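Local structure of chromosome replication initiation inhibitor protein (Agrobacterium tumefaciens, 3FD3) at residues V72-A77 / P172-L177; L103-K108 / D135-A140. The protein is probably a DNA-binding transcriptional regulator of the LysR family, here seen as its C-terminal effector-binding domain without the DNA-binding part. All blocks are in the same frame, centred on the assembly; numbering follows the deposited sequence. Where two conformers were deposited one is given.

Contact 1: residues V72-A77 / P172-L177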
loop_
_atom_site.group_PDB
_atom_site.type_symbol
_atom_site.label_atom_id
_atom_site.label_comp_id
_atom_site.label_asym_id
_atom_site.label_seq_id
_atom_site.Cartn_x
_atom_site.Cartn_y
_atom_site.Cartn_z
ATOM N N VAL A 72 8.615 19.513 -0.461
ATOM C CA VAL A 72 7.269 19.432 -1.015
ATOM C C VAL A 72 7.113 18.123 -1.791
ATOM O O VAL A 72 7.973 17.770 -2.605
ATOM C CB VAL A 72 6.992 20.629 -1.934
ATOM C CG1 VAL A 72 5.886 20.321 -2.954
ATOM C CG2 VAL A 72 6.689 21.869 -1.093
ATOM N N LEU A 73 6.004 17.432 -1.515
ATOM C CA LEU A 73 5.568 16.249 -2.270
ATOM C C LEU A 73 4.616 16.757 -3.362
ATOM O O LEU A 73 3.560 17.348 -3.069
ATOM C CB LEU A 73 4.885 15.244 -1.358
ATOM C CG LEU A 73 4.510 13.904 -2.021
ATOM C CD1 LEU A 73 5.732 13.269 -2.665
ATOM C CD2 LEU A 73 3.857 12.980 -1.031
ATOM N N ARG A 74 5.049 16.626 -4.610
ATOM C CA ARG A 74 4.273 17.137 -5.749
ATOM C C ARG A 74 3.461 16.019 -6.333
ATOM O O ARG A 74 3.969 14.904 -6.529
ATOM C CB ARG A 74 5.182 17.726 -6.823
ATOM C CG ARG A 74 4.470 18.024 -8.122
ATOM C CD ARG A 74 5.240 18.999 -8.981
ATOM N NE ARG A 74 5.222 20.341 -8.422
ATOM C CZ ARG A 74 5.759 21.412 -8.997
ATOM N NH1 ARG A 74 6.378 21.319 -10.168
ATOM N NH2 ARG A 74 5.674 22.591 -8.402
ATOM N N TYR A 75 2.188 16.327 -6.602
ATOM C CA TYR A 75 1.257 15.388 -7.190
ATOM C C TYR A 75 0.792 15.881 -8.545
ATOM O O TYR A 75 0.715 17.090 -8.777
ATOM C CB TYR A 75 0.022 15.270 -6.315
ATOM C CG TYR A 75 0.176 14.633 -4.945
ATOM C CD1 TYR A 75 0.736 15.344 -3.892
ATOM C CD2 TYR A 75 -0.323 13.382 -4.679
ATOM C CE1 TYR A 75 0.838 14.803 -2.636
ATOM C CE2 TYR A 75 -0.214 12.828 -3.429
ATOM C CZ TYR A 75 0.365 13.551 -2.394
ATOM O OH TYR A 75 0.438 13.013 -1.122
ATOM N N HIS A 76 0.474 14.941 -9.432
ATOM C CA HIS A 76 -0.117 15.278 -10.728
ATOM C C HIS A 76 -1.446 14.531 -10.882
ATOM O O HIS A 76 -1.554 13.355 -10.507
ATOM C CB HIS A 76 0.820 14.907 -11.880
ATOM C CG HIS A 76 2.095 15.697 -11.903
ATOM N ND1 HIS A 76 2.197 16.945 -12.476
ATOM C CD2 HIS A 76 3.317 15.416 -11.396
ATOM C CE1 HIS A 76 3.428 17.396 -12.326
ATOM N NE2 HIS A 76 4.135 16.484 -11.685
ATOM N N ALA A 77 -2.440 15.226 -11.424
ATOM C CA ALA A 77 -3.744 14.637 -11.717
ATOM C C ALA A 77 -3.601 13.881 -13.038
ATOM O O ALA A 77 -3.350 14.485 -14.075
ATOM C CB ALA A 77 -4.817 15.728 -11.821
ATOM N N PRO A 172 0.275 21.021 -11.182
ATOM C CA PRO A 172 0.591 20.162 -10.040
ATOM C C PRO A 172 -0.029 20.661 -8.749
ATOM O O PRO A 172 -0.387 21.852 -8.625
ATOM C CB PRO A 172 2.121 20.235 -9.954
ATOM C CG PRO A 172 2.468 21.535 -10.556
ATOM C CD PRO A 172 1.468 21.731 -11.673
ATOM N N LEU A 173 -0.139 19.755 -7.786
ATOM C CA LEU A 173 -0.616 20.053 -6.445
ATOM C C LEU A 173 0.527 19.709 -5.505
ATOM O O LEU A 173 0.985 18.555 -5.469
ATOM C CB LEU A 173 -1.843 19.198 -6.132
ATOM C CG LEU A 173 -2.698 19.543 -4.916
ATOM C CD1 LEU A 173 -4.154 19.068 -5.116
ATOM C CD2 LEU A 173 -2.104 18.926 -3.656
ATOM N N ASP A 174 0.988 20.706 -4.766
ATOM C CA ASP A 174 2.151 20.553 -3.890
ATOM C C ASP A 174 1.753 20.524 -2.425
ATOM O O ASP A 174 1.079 21.440 -1.939
ATOM C CB ASP A 174 3.082 21.737 -4.116
ATOM C CG ASP A 174 3.741 21.715 -5.471
ATOM O OD1 ASP A 174 3.756 20.668 -6.145
ATOM O OD2 ASP A 174 4.264 22.770 -5.872
ATOM N N ILE A 175 2.239 19.514 -1.711
ATOM C CA ILE A 175 1.977 19.351 -0.297
ATOM C C ILE A 175 3.314 19.378 0.459
ATOM O O ILE A 175 4.136 18.459 0.341
ATOM C CB ILE A 175 1.264 18.020 -0.009
ATOM C CG1 ILE A 175 -0.076 17.942 -0.764
ATOM C CG2 ILE A 175 1.058 17.849 1.489
ATOM C CD1 ILE A 175 -1.099 18.975 -0.386
ATOM N N PRO A 176 3.554 20.444 1.211
ATOM C CA PRO A 176 4.769 20.462 2.032
ATOM C C PRO A 176 4.678 19.411 3.133
ATOM O O PRO A 176 3.588 19.215 3.702
ATOM C CB PRO A 176 4.761 21.866 2.654
ATOM C CG PRO A 176 3.914 22.676 1.810
ATOM C CD PRO A 176 2.827 21.720 1.304
ATOM N N LEU A 177 5.803 18.762 3.428
ATOM C CA LEU A 177 5.866 17.750 4.471
ATOM C C LEU A 177 6.834 18.168 5.577
ATOM O O LEU A 177 7.755 18.945 5.347
ATOM C CB LEU A 177 6.314 16.428 3.897
ATOM C CG LEU A 177 5.361 15.750 2.903
ATOM C CD1 LEU A 177 6.025 14.462 2.478
ATOM C CD2 LEU A 177 3.986 15.502 3.553
#
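Two long strands meet edge to edge where Val72-Ala77 runs against Pro172-Leu177, their axes 4.3 Å apart at closest and 157° from one N-to-C direction to the other. Backbone bonding sets the register. Leu73 and Ile175 form one hydrogen-bonded pair, Leu73 N donating to Ile175 O at 2.8 Å and Leu73 O accepting from Ile175 N. Tyr75 and Leu173 repeat the pattern two residues on, both donors there lying in the carbonyl planes. Arg74-Asp174 is the non-hydrogen-bonded pair between them, and Val72-Pro176 the one beyond Leu73-Ile175.

A salt bridge lies on the face that carries Val72, Arg74, Asp174 and Pro176. Arg74 grips the Asp174 carboxylate side-on: NE reaches OD1 at 2.7 Å, and Arg74 NH2 reaches Asp174 OD2 at 2.9 Å. Both oxygens use their syn lone pairs, and these two in-plane bonds hold the guanidinium and carboxylate planes only 6° apart. A bend in the arginine chain (chi3 -71°) helps set this pose, while Pro172 CG lies 3.6 Å above the guanidinium centre of Arg74, covering one of its faces.

Apolar contacts fill in the rest. Val72 CG1, anti to its backbone N, presses on Asp174 CB at a tight 3.3 Å, and Val72 CG2 lies alongside the Pro176 ring. On the face of Leu73 and Tyr75, Tyr75 CE1 meets Ile175 CG1 obliquely at 3.8 Å, and Leu177 CD1 touches Leu73 CB. Tyr75 sends its hydroxyl to the carboxylate of Asp11, and Leu111 and Leu149 also pack on its side chain. Such a pair of antiparallel crossover strands is the hinge of the LysR substrate-binding domain, a type 2 periplasmic-binding-protein fold, and joins its two subdomains.

Contact 2: residues L103-K108 / D135-A140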
loop_
_atom_site.group_PDB
_atom_site.type_symbol
_atom_site.label_atom_id
_atom_site.label_comp_id
_atom_site.label_asym_id
_atom_site.label_seq_id
_atom_site.Cartn_x
_atom_site.Cartn_y
_atom_site.Cartn_z
ATOM N N LEU A 103 -10.800 8.887 -8.546
ATOM C CA LEU A 103 -10.256 8.058 -7.484
ATOM C C LEU A 103 -10.097 8.936 -6.237
ATOM O O LEU A 103 -9.538 10.041 -6.318
ATOM C CB LEU A 103 -8.895 7.492 -7.870
ATOM C CG LEU A 103 -8.838 6.711 -9.170
ATOM C CD1 LEU A 103 -7.382 6.452 -9.613
ATOM C CD2 LEU A 103 -9.631 5.381 -9.029
ATOM N N THR A 104 -10.584 8.445 -5.104
ATOM C CA THR A 104 -10.482 9.160 -3.817
ATOM C C THR A 104 -9.967 8.174 -2.767
ATOM O O THR A 104 -10.423 7.042 -2.690
ATOM C CB THR A 104 -11.831 9.794 -3.411
ATOM O OG1 THR A 104 -12.366 10.567 -4.511
ATOM C CG2 THR A 104 -11.658 10.723 -2.169
ATOM N N PHE A 105 -8.998 8.593 -1.966
ATOM C CA PHE A 105 -8.295 7.668 -1.076
ATOM C C PHE A 105 -9.242 7.270 0.070
ATOM O O PHE A 105 -9.431 6.093 0.348
ATOM C CB PHE A 105 -7.003 8.343 -0.582
ATOM C CG PHE A 105 -6.041 7.434 0.107
ATOM C CD1 PHE A 105 -6.282 6.998 1.398
ATOM C CD2 PHE A 105 -4.863 7.048 -0.512
ATOM C CE1 PHE A 105 -5.381 6.166 2.058
ATOM C CE2 PHE A 105 -3.957 6.217 0.149
ATOM C CZ PHE A 105 -4.204 5.786 1.398
ATOM N N ASN A 106 -9.850 8.258 0.710
ATOM C CA ASN A 106 -10.818 8.041 1.759
ATOM C C ASN A 106 -11.590 9.344 1.967
ATOM O O ASN A 106 -11.434 10.271 1.189
ATOM C CB ASN A 106 -10.170 7.524 3.057
ATOM C CG ASN A 106 -9.177 8.498 3.648
ATOM O OD1 ASN A 106 -9.271 9.719 3.435
ATOM N ND2 ASN A 106 -8.242 7.973 4.450
ATOM N N GLN A 107 -12.414 9.428 2.994
ATOM C CA GLN A 107 -13.289 10.593 3.137
ATOM C C GLN A 107 -12.547 11.869 3.526
ATOM O O GLN A 107 -13.099 12.949 3.426
ATOM C CB GLN A 107 -14.419 10.283 4.119
ATOM C CG GLN A 107 -15.340 9.197 3.566
ATOM C CD GLN A 107 -16.437 8.784 4.508
ATOM O OE1 GLN A 107 -17.587 9.205 4.356
ATOM N NE2 GLN A 107 -16.097 7.944 5.490
ATOM N N LYS A 108 -11.304 11.747 3.947
ATOM C CA LYS A 108 -10.467 12.904 4.279
ATOM C C LYS A 108 -9.570 13.383 3.149
ATOM O O LYS A 108 -8.831 14.368 3.316
ATOM C CB LYS A 108 -9.636 12.567 5.514
ATOM C CG LYS A 108 -10.539 12.436 6.722
ATOM C CD LYS A 108 -9.811 12.299 8.015
ATOM C CE LYS A 108 -10.800 12.213 9.154
ATOM N NZ LYS A 108 -10.124 12.351 10.455
ATOM N N ASP A 135 -0.227 2.766 -3.916
ATOM C CA ASP A 135 0.156 1.935 -5.054
ATOM C C ASP A 135 -1.091 1.561 -5.872
ATOM O O ASP A 135 -1.052 1.528 -7.110
ATOM C CB ASP A 135 0.949 0.707 -4.595
ATOM C CG ASP A 135 0.382 0.051 -3.310
ATOM O OD1 ASP A 135 0.304 0.698 -2.192
ATOM O OD2 ASP A 135 0.036 -1.146 -3.429
ATOM N N GLY A 136 -2.197 1.301 -5.182
ATOM C CA GLY A 136 -3.471 1.008 -5.852
ATOM C C GLY A 136 -3.929 2.159 -6.731
ATOM O O GLY A 136 -4.407 1.942 -7.861
ATOM N N PHE A 137 -3.790 3.380 -6.234
ATOM C CA PHE A 137 -4.136 4.583 -7.023
ATOM C C PHE A 137 -3.401 4.569 -8.373
ATOM O O PHE A 137 -3.998 4.827 -9.410
ATOM C CB PHE A 137 -3.742 5.888 -6.305
ATOM C CG PHE A 137 -4.890 6.759 -5.879
ATOM C CD1 PHE A 137 -5.806 6.331 -4.950
ATOM C CD2 PHE A 137 -4.979 8.071 -6.346
ATOM C CE1 PHE A 137 -6.851 7.167 -4.521
ATOM C CE2 PHE A 137 -6.012 8.893 -5.931
ATOM C CZ PHE A 137 -6.942 8.437 -4.985
ATOM N N VAL A 138 -2.101 4.288 -8.349
ATOM C CA VAL A 138 -1.323 4.281 -9.572
ATOM C C VAL A 138 -1.820 3.166 -10.487
ATOM O O VAL A 138 -2.049 3.368 -11.671
ATOM C CB VAL A 138 0.155 4.125 -9.327
ATOM C CG1 VAL A 138 0.923 3.990 -10.683
ATOM C CG2 VAL A 138 0.662 5.337 -8.512
ATOM N N LYS A 139 -2.011 1.978 -9.929
ATOM C CA LYS A 139 -2.499 0.864 -10.748
ATOM C C LYS A 139 -3.858 1.152 -11.376
ATOM O O LYS A 139 -4.088 0.841 -12.550
ATOM C CB LYS A 139 -2.609 -0.411 -9.921
ATOM C CG LYS A 139 -1.330 -1.044 -9.541
ATOM C CD LYS A 139 -1.579 -2.496 -9.039
ATOM C CE LYS A 139 -0.314 -3.118 -8.478
ATOM N NZ LYS A 139 0.377 -2.187 -7.517
ATOM N N ALA A 140 -4.758 1.751 -10.602
ATOM C CA ALA A 140 -6.101 2.074 -11.090
ATOM C C ALA A 140 -6.033 3.125 -12.188
ATOM O O ALA A 140 -6.788 3.082 -13.154
ATOM C CB ALA A 140 -6.943 2.584 -9.945
#
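Phe137 carries most of the packing between helix 134-142 and the end of strand 102-104. At its CB the side chain leaves the helix with chi1 at -114°, off the usual staggered positions, and this unusual torsion sends the ring toward the backbone of Leu103-Phe105. Further out, CE2 comes up to Leu103, lying 3.7 Å from Leu103 CB. That same CB sits over one ring face in a CH-pi contact, 3.9 Å from the ring centroid and 21° off the normal, displaced toward the rim. The tip, CZ, drives closest of all, to 3.3 Å from Leu103 O. CE1 ends the path beside Phe105 N, 3.6 Å away and near the ring plane, so the rim of the ring abuts the peptide backbone. That N-H is satisfied by Asp109 OD2, and the approach is one of packing.

Leu103 completes the join from its own side. With CG anti to the carbonyl carbon (chi1 -55°), its two methyls reach one turn along the helix, CD1 lying 3.9 Å from Ala140 CB and CD2 almost as near. Phe137 and Ala140, three residues apart, thus receive one strand residue between them.

Beyond the strand the chain turns. Asn106 OD1 accepts from Lys108 N at 2.9 Å, closing an Asx turn, while Asn106 ND2 and Lys108 NZ bond to the carbonyl oxygens of Asp38 and Gln39. On the helix, Asp135 and Lys139 pack against Gly14 of the second subunit. A bound calcium ion comes within about 3 Å of the Phe137 side chain, nearest atoms considered. Leu103, Phe137 and Ala140 form strand-to-helix packing of the second alpha/beta subdomain, and the bonds to Asp38 and Gln39 are consistent with the following loop lining the cleft between subdomains.

In the fold
From the N terminus the chain first builds strands 3-8, 31-36 and 53-56 of one subdomain, then leaves along strand 66-79, which supplies the first half of contact 1. The second subdomain follows. Within it contact 2 closes a short loop, 26 residues between its segments, holding helix 111-120 and strand 128-130. Strand 165-181 then brings the chain back and closes contact 1 across 94 residues, so the smaller closure lies wholly within the larger. The nearest atoms of contacts 1 and 2 are about 7 Å apart, without touching. Contact 1 ties the subdomains together as a pair of crossover strands; contact 2 joins strand 102-104 to helix 134-142.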